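Long-range contacts in variant surface glycoprotein MITAT 1.1 (Trypanosoma brucei brucei, PDB 5LY9), which forms a dense surface coat on the parasite, whose antigenic variation lets the trypanosome evade the host immune response: residues Gly327-Thr332 with Gly347-Asn352; Ser50-Lys55 with Asp320-Pro325. All coordinates share one frame; numbering follows the deposited sequence.

Both contacts lie at the same end of the elongated, largely helical A-type domain, about 36-37 Å from the chain centre, with their own centres 11 Å apart. Interaction 2 sets helix 24-55 against the end of helix 313-321 and strand 323-324; interaction 1 sets the loop that follows this strand against helix 343-367. They share an apolar seam: Ile-349 CG2 of interaction 1 lies 3.6 Å from Ile-51 CD1 and 4.2 Å from Ile-324 CG2, both of interaction 2. The attached glycan meets interaction 2 directly, at Asp-320 and Ala-321, whereas the Ile-349 side chain is about 12 Å from a bound NAG. The second subunit reaches interaction 1.

Interaction 1: Gly327-Thr332 with Gly347-Asn352; sequences GIAGRT and GDILSN
One direct hydrogen bond joins Gly-327-Thr-332 to Gly-347-Asn-352. Asn-352 carries CG anti to its backbone N (chi1 -160°), which brings the amide out to the loop, OD1 foremost, where Ala-329 N donates to OD1 over 2.8 Å. The N-H points almost straight at the oxygen (160°) and arrives in the carbonyl plane, on a lone pair. A water gives OD1 a second donor, also at 2.8 Å, and hydrogen-bonds Gly-327 O as well. Another water bridges Ala-329 O, at 2.9 Å, and Asp-348 OD2, a carboxylate oxygen whose stronger partner is Arg-74 of the second subunit.

The loop that presents these groups is the connection of a small antiparallel hairpin between strands 323-324 and 335-336. Within it Arg-331 N bonds back to Ile-328 O, and the two corner residues, Ala-329 and Gly-330, both have positive phi, as in a type I' beta turn. The corner thereby exposes Ala-329 N to the helix.

Apolar contacts flank the polar ones. Ala-329 CB sits against Asp-348 CB at 3.8 Å. Ile-328 has CG2 anti to its backbone N, and this methyl meets Ile-349 CG2 at 4.1 Å, the two side chains crossing at roughly a right angle. Arg-331 CD lies 3.7 Å from Ile-349 CD1, and the bend at chi3 (68°) beyond it turns the guanidinium alongside the same methyl, obliquely. Outside the two segments, Arg-331 NH1 adds a salt bridge with Glu-345 of the same helix.

Interaction 2: Ser50-Lys55 with Asp320-Pro325; sequences SIYLAK and DAEIIP. With NAG (2-acetamido-2-deoxy-beta-D-glucopyranose), chain C; MAN (alpha-D-mannopyranose), chain B.
Charge pairing dominates where helix 24-55 ends. Lys-55 runs extended from its backbone and turns only at chi4 (-70°), while Glu-322 bends at chi2 (78°), so the two meet tip to tip in a salt bridge with Lys-55 NZ 2.7 Å from Glu-322 OE2. The ammonium comes from above the carboxylate plane, 39° out of it. OE2 also accepts from Asn-56 ND2, just beyond the helix; two donors on one oxygen would probably stabilise the ionised carboxylate. A water accepts from Lys-55 NZ and donates to Ile-323 O, so the lysine, paired directly with Glu-322, is also linked through water to the first strand residue.

This is the N-terminal domain of an A-type variant surface glycoprotein, with long helices forming its core; here the strand 323-324, paired antiparallel with 335-336, lies beside one of them.

The Tyr-52 and Glu-322 side chains cross at about a right angle. Their apolar parts touch where Tyr-52 CD2 lies 3.7 Å from Glu-322 CB, and Ile-51 CG2 meets Ile-324 CD1 at 4.0 Å, again crosswise. The carboxylate itself comes close to the ring, obliquely, with Glu-322 OE1 3.4 Å from Tyr-52 CE2.

Sugar contacts occupy the other end of 320-325. NAG O3 donates to Asp-320 OD1 over 2.5 Å, and this NAG, part of the glycan attached to the protein, is also hydrogen-bonded to Lys-48 NZ, while MAN O6 approaches Ala-321 CA at 3.4 Å.

Interaction 1: Gly327-Thr332 with Gly347-Asn352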
ATOM      1  N   GLY A 327      22.669 -33.281   5.743  1.00 38.45           N
ATOM      2  CA  GLY A 327      23.750 -32.825   6.632  1.00 37.83           C
ATOM      3  C   GLY A 327      24.194 -31.365   6.450  1.00 36.42           C
ATOM      4  O   GLY A 327      24.662 -30.776   7.380  1.00 37.09           O
ATOM      5  N   ILE A 328      24.053 -30.789   5.262  1.00 34.19           N
ATOM      6  CA  ILE A 328      24.336 -29.377   5.041  1.00 32.84           C
ATOM      7  C   ILE A 328      23.187 -28.585   5.691  1.00 32.12           C
ATOM      8  O   ILE A 328      22.037 -28.882   5.460  1.00 30.78           O
ATOM      9  CB  ILE A 328      24.420 -29.062   3.528  1.00 32.08           C
ATOM     10  CG1 ILE A 328      25.639 -29.732   2.883  1.00 34.03           C
ATOM     11  CG2 ILE A 328      24.444 -27.577   3.265  1.00 32.21           C
ATOM     12  CD1 ILE A 328      26.989 -29.169   3.340  1.00 33.61           C
ATOM     13  N   ALA A 329      23.522 -27.594   6.511  1.00 32.31           N
ATOM     14  CA  ALA A 329      22.539 -26.736   7.142  1.00 32.66           C
ATOM     15  C   ALA A 329      21.445 -27.516   7.912  1.00 32.77           C
ATOM     16  O   ALA A 329      20.290 -27.092   7.990  1.00 34.77           O
ATOM     17  CB  ALA A 329      21.930 -25.802   6.106  1.00 30.78           C
ATOM     18  N   GLY A 330      21.824 -28.644   8.488  1.00 34.52           N
ATOM     19  CA  GLY A 330      20.886 -29.482   9.273  1.00 35.98           C
ATOM     20  C   GLY A 330      19.810 -30.158   8.435  1.00 36.21           C
ATOM     21  O   GLY A 330      18.834 -30.631   8.989  1.00 36.65           O
ATOM     22  N   ARG A 331      19.973 -30.178   7.106  1.00 33.70           N
ATOM     23  CA  ARG A 331      18.961 -30.753   6.241  1.00 36.11           C
ATOM     24  C   ARG A 331      18.931 -32.249   6.419  1.00 35.95           C
ATOM     25  O   ARG A 331      19.955 -32.878   6.492  1.00 36.89           O
ATOM     26  CB  ARG A 331      19.166 -30.340   4.773  1.00 33.75           C
ATOM     27  CG  ARG A 331      19.019 -28.835   4.607  1.00 32.93           C
ATOM     28  CD  ARG A 331      19.426 -28.364   3.221  1.00 31.75           C
ATOM     29  NE  ARG A 331      18.442 -28.884   2.266  1.00 31.48           N
ATOM     30  CZ  ARG A 331      17.229 -28.324   1.995  1.00 33.78           C
ATOM     31  NH1 ARG A 331      16.840 -27.181   2.567  1.00 31.76           N
ATOM     32  NH2 ARG A 331      16.376 -28.935   1.170  1.00 32.97           N
ATOM     33  N   THR A 332      17.732 -32.800   6.466  1.00 40.31           N
ATOM     34  CA  THR A 332      17.513 -34.238   6.782  1.00 44.22           C
ATOM     35  C   THR A 332      17.736 -35.136   5.588  1.00 44.64           C
ATOM     36  O   THR A 332      18.166 -36.268   5.746  1.00 46.99           O
ATOM     37  CB  THR A 332      16.071 -34.423   7.309  1.00 46.77           C
ATOM     38  OG1 THR A 332      15.879 -33.574   8.459  1.00 51.29           O
ATOM     39  CG2 THR A 332      15.847 -35.764   7.724  1.00 53.66           C
ATOM     40  N   GLY A 347      19.621 -19.377   1.932  1.00 21.65           N
ATOM     41  CA  GLY A 347      20.558 -18.612   2.755  1.00 20.61           C
ATOM     42  C   GLY A 347      21.364 -19.465   3.742  1.00 21.89           C
ATOM     43  O   GLY A 347      22.583 -19.279   3.881  1.00 21.85           O
ATOM     44  N   ASP A 348      20.718 -20.382   4.424  1.00 22.65           N
ATOM     45  CA  ASP A 348      21.404 -21.307   5.322  1.00 23.33           C
ATOM     46  C   ASP A 348      22.423 -22.195   4.541  1.00 23.91           C
ATOM     47  O   ASP A 348      23.571 -22.416   4.988  1.00 24.38           O
ATOM     48  CB  ASP A 348      20.412 -22.294   5.963  1.00 23.70           C
ATOM     49  CG  ASP A 348      19.585 -21.706   7.085  1.00 25.42           C
ATOM     50  OD1 ASP A 348      19.720 -20.527   7.473  1.00 25.07           O
ATOM     51  OD2 ASP A 348      18.713 -22.510   7.587  1.00 26.21           O
ATOM     52  N   ILE A 349      21.996 -22.732   3.387  1.00 23.33           N
ATOM     53  CA  ILE A 349      22.883 -23.582   2.621  1.00 23.06           C
ATOM     54  C   ILE A 349      24.131 -22.786   2.145  1.00 23.35           C
ATOM     55  O   ILE A 349      25.262 -23.279   2.230  1.00 22.41           O
ATOM     56  CB  ILE A 349      22.142 -24.206   1.410  1.00 23.04           C
ATOM     57  CG1 ILE A 349      21.103 -25.265   1.901  1.00 24.08           C
ATOM     58  CG2 ILE A 349      23.100 -24.883   0.477  1.00 24.03           C
ATOM     59  CD1 ILE A 349      19.981 -25.499   0.908  1.00 25.20           C
ATOM     60  N   LEU A 350      23.915 -21.598   1.634  1.00 22.34           N
ATOM     61  CA  LEU A 350      25.033 -20.754   1.231  1.00 22.75           C
ATOM     62  C   LEU A 350      25.953 -20.458   2.401  1.00 22.37           C
ATOM     63  O   LEU A 350      27.191 -20.539   2.236  1.00 22.28           O
ATOM     64  CB  LEU A 350      24.624 -19.493   0.561  1.00 21.70           C
ATOM     65  CG  LEU A 350      25.770 -18.600   0.073  1.00 20.92           C
ATOM     66  CD1 LEU A 350      26.654 -19.407  -0.916  1.00 21.81           C
ATOM     67  CD2 LEU A 350      25.205 -17.369  -0.589  1.00 21.77           C
ATOM     68  N   SER A 351      25.378 -20.144   3.541  1.00 22.24           N
ATOM     69  CA  SER A 351      26.214 -19.877   4.720  1.00 23.22           C
ATOM     70  C   SER A 351      27.141 -21.049   5.060  1.00 24.22           C
ATOM     71  O   SER A 351      28.310 -20.859   5.346  1.00 24.08           O
ATOM     72  CB  SER A 351      25.331 -19.530   5.889  1.00 22.97           C
ATOM     73  OG  SER A 351      24.500 -18.398   5.610  1.00 22.62           O
ATOM     74  N   ASN A 352      26.576 -22.249   5.042  1.00 23.01           N
ATOM     75  CA  ASN A 352      27.305 -23.462   5.375  1.00 26.33           C
ATOM     76  C   ASN A 352      28.411 -23.673   4.321  1.00 27.31           C
ATOM     77  O   ASN A 352      29.555 -23.975   4.673  1.00 27.66           O
ATOM     78  CB  ASN A 352      26.338 -24.634   5.416  1.00 27.48           C
ATOM     79  CG  ASN A 352      26.873 -25.802   6.190  1.00 30.49           C
ATOM     80  OD1 ASN A 352      26.130 -26.665   6.640  1.00 33.63           O
ATOM     81  ND2 ASN A 352      28.182 -25.874   6.293  1.00 30.47           N
TER
HETATM   82  O   HOH W   1      26.620 -28.548   8.611  1.00 62.71           O
HETATM   83  O   HOH W   2      18.470 -25.170   6.915  1.00 31.18           O

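Interaction 2: Ser50-Lys55 with Asp320-Pro325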
ATOM      1  N   SER A  50      25.240 -19.048  -6.400  1.00 21.40           N
ATOM      2  CA  SER A  50      26.264 -18.831  -5.373  1.00 21.16           C
ATOM      3  C   SER A  50      26.673 -20.113  -4.652  1.00 22.41           C
ATOM      4  O   SER A  50      27.862 -20.348  -4.378  1.00 22.40           O
ATOM      5  CB  SER A  50      25.815 -17.848  -4.317  1.00 22.22           C
ATOM      6  OG  SER A  50      25.454 -16.559  -4.856  1.00 20.74           O
ATOM      7  N   ILE A  51      25.686 -20.940  -4.309  1.00 22.76           N
ATOM      8  CA  ILE A  51      25.926 -22.184  -3.654  1.00 22.14           C
ATOM      9  C   ILE A  51      26.726 -23.143  -4.575  1.00 23.46           C
ATOM     10  O   ILE A  51      27.690 -23.770  -4.149  1.00 23.15           O
ATOM     11  CB  ILE A  51      24.576 -22.865  -3.243  1.00 23.14           C
ATOM     12  CG1 ILE A  51      23.884 -22.105  -2.091  1.00 22.42           C
ATOM     13  CG2 ILE A  51      24.821 -24.341  -2.929  1.00 23.96           C
ATOM     14  CD1 ILE A  51      22.368 -22.344  -2.014  1.00 22.34           C
ATOM     15  N   TYR A  52      26.329 -23.211  -5.845  1.00 23.67           N
ATOM     16  CA  TYR A  52      27.032 -24.069  -6.793  1.00 23.78           C
ATOM     17  C   TYR A  52      28.513 -23.638  -6.864  1.00 24.28           C
ATOM     18  O   TYR A  52      29.444 -24.472  -6.868  1.00 24.54           O
ATOM     19  CB  TYR A  52      26.443 -23.928  -8.163  1.00 24.59           C
ATOM     20  CG  TYR A  52      27.073 -24.873  -9.149  1.00 25.12           C
ATOM     21  CD1 TYR A  52      28.187 -24.535  -9.818  1.00 26.26           C
ATOM     22  CD2 TYR A  52      26.430 -26.091  -9.447  1.00 26.62           C
ATOM     23  CE1 TYR A  52      28.781 -25.446 -10.722  1.00 27.53           C
ATOM     24  CE2 TYR A  52      26.975 -26.979 -10.379  1.00 27.72           C
ATOM     25  CZ  TYR A  52      28.140 -26.652 -10.988  1.00 26.83           C
ATOM     26  OH  TYR A  52      28.720 -27.539 -11.896  1.00 29.36           O
ATOM     27  N   LEU A  53      28.751 -22.340  -6.971  1.00 22.83           N
ATOM     28  CA  LEU A  53      30.118 -21.854  -7.022  1.00 23.28           C
ATOM     29  C   LEU A  53      30.875 -22.165  -5.766  1.00 23.80           C
ATOM     30  O   LEU A  53      32.084 -22.533  -5.825  1.00 24.30           O
ATOM     31  CB  LEU A  53      30.128 -20.370  -7.244  1.00 24.25           C
ATOM     32  CG  LEU A  53      29.725 -19.942  -8.640  1.00 24.90           C
ATOM     33  CD1 LEU A  53      29.321 -18.472  -8.673  1.00 26.31           C
ATOM     34  CD2 LEU A  53      30.881 -20.169  -9.569  1.00 26.32           C
ATOM     35  N   ALA A  54      30.247 -21.927  -4.618  1.00 23.83           N
ATOM     36  CA  ALA A  54      30.947 -22.235  -3.366  1.00 24.84           C
ATOM     37  C   ALA A  54      31.288 -23.703  -3.208  1.00 27.06           C
ATOM     38  O   ALA A  54      32.347 -24.029  -2.629  1.00 28.30           O
ATOM     39  CB  ALA A  54      30.147 -21.770  -2.183  1.00 25.11           C
ATOM     40  N   LYS A  55      30.438 -24.550  -3.755  1.00 26.62           N
ATOM     41  CA  LYS A  55      30.571 -25.988  -3.649  1.00 28.37           C
ATOM     42  C   LYS A  55      31.570 -26.476  -4.668  1.00 30.15           C
ATOM     43  O   LYS A  55      32.215 -27.528  -4.444  1.00 31.16           O
ATOM     44  CB  LYS A  55      29.223 -26.596  -3.845  1.00 27.98           C
ATOM     45  CG  LYS A  55      29.128 -28.098  -3.725  1.00 29.17           C
ATOM     46  CD  LYS A  55      27.677 -28.558  -3.729  1.00 30.47           C
ATOM     47  CE  LYS A  55      27.586 -30.056  -3.498  1.00 31.41           C
ATOM     48  NZ  LYS A  55      28.101 -30.807  -4.679  1.00 33.33           N
ATOM     49  N   ASP A 320      20.703 -26.218 -11.209  1.00 26.01           N
ATOM     50  CA  ASP A 320      19.477 -26.896 -10.727  1.00 27.18           C
ATOM     51  C   ASP A 320      19.663 -28.382 -10.379  1.00 28.24           C
ATOM     52  O   ASP A 320      19.120 -28.851  -9.391  1.00 27.65           O
ATOM     53  CB  ASP A 320      18.359 -26.792 -11.751  1.00 28.71           C
ATOM     54  CG  ASP A 320      17.706 -25.408 -11.780  1.00 29.08           C
ATOM     55  OD1 ASP A 320      17.911 -24.592 -10.836  1.00 29.63           O
ATOM     56  OD2 ASP A 320      16.999 -25.144 -12.794  1.00 29.67           O
ATOM     57  N   ALA A 321      20.505 -29.079 -11.123  1.00 27.92           N
ATOM     58  CA  ALA A 321      20.720 -30.505 -10.918  1.00 28.31           C
ATOM     59  C   ALA A 321      21.653 -30.802  -9.752  1.00 29.88           C
ATOM     60  O   ALA A 321      21.767 -31.945  -9.307  1.00 29.20           O
ATOM     61  CB  ALA A 321      21.336 -31.045 -12.213  1.00 29.02           C
ATOM     62  N   GLU A 322      22.335 -29.781  -9.235  1.00 27.75           N
ATOM     63  CA  GLU A 322      23.358 -29.987  -8.256  1.00 28.16           C
ATOM     64  C   GLU A 322      22.695 -30.446  -6.949  1.00 29.25           C
ATOM     65  O   GLU A 322      21.802 -29.797  -6.464  1.00 28.25           O
ATOM     66  CB  GLU A 322      24.228 -28.733  -8.062  1.00 28.39           C
ATOM     67  CG  GLU A 322      25.412 -28.911  -7.124  1.00 28.08           C
ATOM     68  CD  GLU A 322      26.620 -29.633  -7.756  1.00 31.71           C
ATOM     69  OE1 GLU A 322      26.533 -30.057  -8.918  1.00 31.16           O
ATOM     70  OE2 GLU A 322      27.673 -29.727  -7.070  1.00 32.46           O
ATOM     71  N   ILE A 323      23.162 -31.562  -6.400  1.00 27.92           N
ATOM     72  CA  ILE A 323      22.561 -32.115  -5.211  1.00 31.51           C
ATOM     73  C   ILE A 323      23.175 -31.550  -3.941  1.00 29.50           C
ATOM     74  O   ILE A 323      24.384 -31.482  -3.808  1.00 30.36           O
ATOM     75  CB  ILE A 323      22.722 -33.664  -5.163  1.00 33.22           C
ATOM     76  CG1 ILE A 323      21.976 -34.289  -6.306  1.00 37.63           C
ATOM     77  CG2 ILE A 323      22.228 -34.232  -3.819  1.00 33.72           C
ATOM     78  CD1 ILE A 323      20.517 -34.385  -6.023  1.00 41.42           C
ATOM     79  N   ILE A 324      22.325 -31.120  -3.032  1.00 29.94           N
ATOM     80  CA  ILE A 324      22.753 -30.723  -1.720  1.00 29.74           C
ATOM     81  C   ILE A 324      22.495 -31.888  -0.779  1.00 31.27           C
ATOM     82  O   ILE A 324      21.355 -32.276  -0.557  1.00 30.97           O
ATOM     83  CB  ILE A 324      21.940 -29.486  -1.215  1.00 30.14           C
ATOM     84  CG1 ILE A 324      21.956 -28.371  -2.267  1.00 29.84           C
ATOM     85  CG2 ILE A 324      22.499 -29.043   0.112  1.00 30.22           C
ATOM     86  CD1 ILE A 324      23.341 -28.013  -2.765  1.00 30.61           C
ATOM     87  N   PRO A 325      23.542 -32.434  -0.214  1.00 34.21           N
ATOM     88  CA  PRO A 325      23.407 -33.623   0.610  1.00 36.44           C
ATOM     89  C   PRO A 325      22.777 -33.358   1.934  1.00 36.76           C
ATOM     90  O   PRO A 325      22.868 -32.244   2.467  1.00 32.68           O
ATOM     91  CB  PRO A 325      24.833 -34.100   0.826  1.00 35.69           C
ATOM     92  CG  PRO A 325      25.699 -33.060   0.358  1.00 35.70           C
ATOM     93  CD  PRO A 325      24.942 -32.125  -0.537  1.00 34.60           C
TER
HETATM   94  C1  NAG C   2      14.471 -20.375 -11.699  1.00 28.27           C
HETATM   95  C2  NAG C   2      15.380 -21.258 -10.900  1.00 28.69           C
HETATM   96  C3  NAG C   2      14.967 -22.729 -10.941  1.00 28.56           C
HETATM   97  C4  NAG C   2      13.480 -22.888 -10.611  1.00 30.44           C
HETATM   98  C5  NAG C   2      12.725 -21.941 -11.536  1.00 29.69           C
HETATM   99  C6  NAG C   2      11.216 -21.975 -11.390  1.00 30.85           C
HETATM  100  C7  NAG C   2      17.745 -20.916 -10.498  1.00 32.13           C
HETATM  101  C8  NAG C   2      19.122 -20.996 -11.059  1.00 35.50           C
HETATM  102  N2  NAG C   2      16.775 -21.212 -11.332  1.00 28.88           N
HETATM  103  O3  NAG C   2      15.751 -23.544 -10.026  1.00 28.99           O
HETATM  104  O4  NAG C   2      13.030 -24.292 -10.608  1.00 33.47           O
HETATM  105  O5  NAG C   2      13.144 -20.574 -11.280  1.00 29.34           O
HETATM  106  O6  NAG C   2      10.919 -21.660 -10.056  1.00 31.23           O
HETATM  107  O7  NAG C   2      17.503 -20.542  -9.377  1.00 35.40           O
HETATM  108  C1  MAN B   4      14.195 -29.431 -13.452  1.00 44.01           C
HETATM  109  C2  MAN B   4      13.542 -30.726 -13.893  1.00 47.15           C
HETATM  110  C3  MAN B   4      13.173 -31.473 -12.633  1.00 47.44           C
HETATM  111  C4  MAN B   4      14.383 -31.677 -11.721  1.00 51.77           C
HETATM  112  C5  MAN B   4      15.233 -30.413 -11.482  1.00 48.21           C
HETATM  113  C6  MAN B   4      16.685 -30.724 -11.093  1.00 50.87           C
HETATM  114  O2  MAN B   4      14.433 -31.469 -14.771  1.00 44.49           O
HETATM  115  O3  MAN B   4      12.577 -32.693 -13.099  1.00 57.71           O
HETATM  116  O4  MAN B   4      13.914 -32.111 -10.459  1.00 60.79           O
HETATM  117  O5  MAN B   4      15.350 -29.662 -12.666  1.00 43.40           O
HETATM  118  O6  MAN B   4      17.588 -30.825 -12.244  1.00 44.15           O
HETATM  119  O   HOH W   3      26.615 -33.182  -4.350  1.00 47.99           O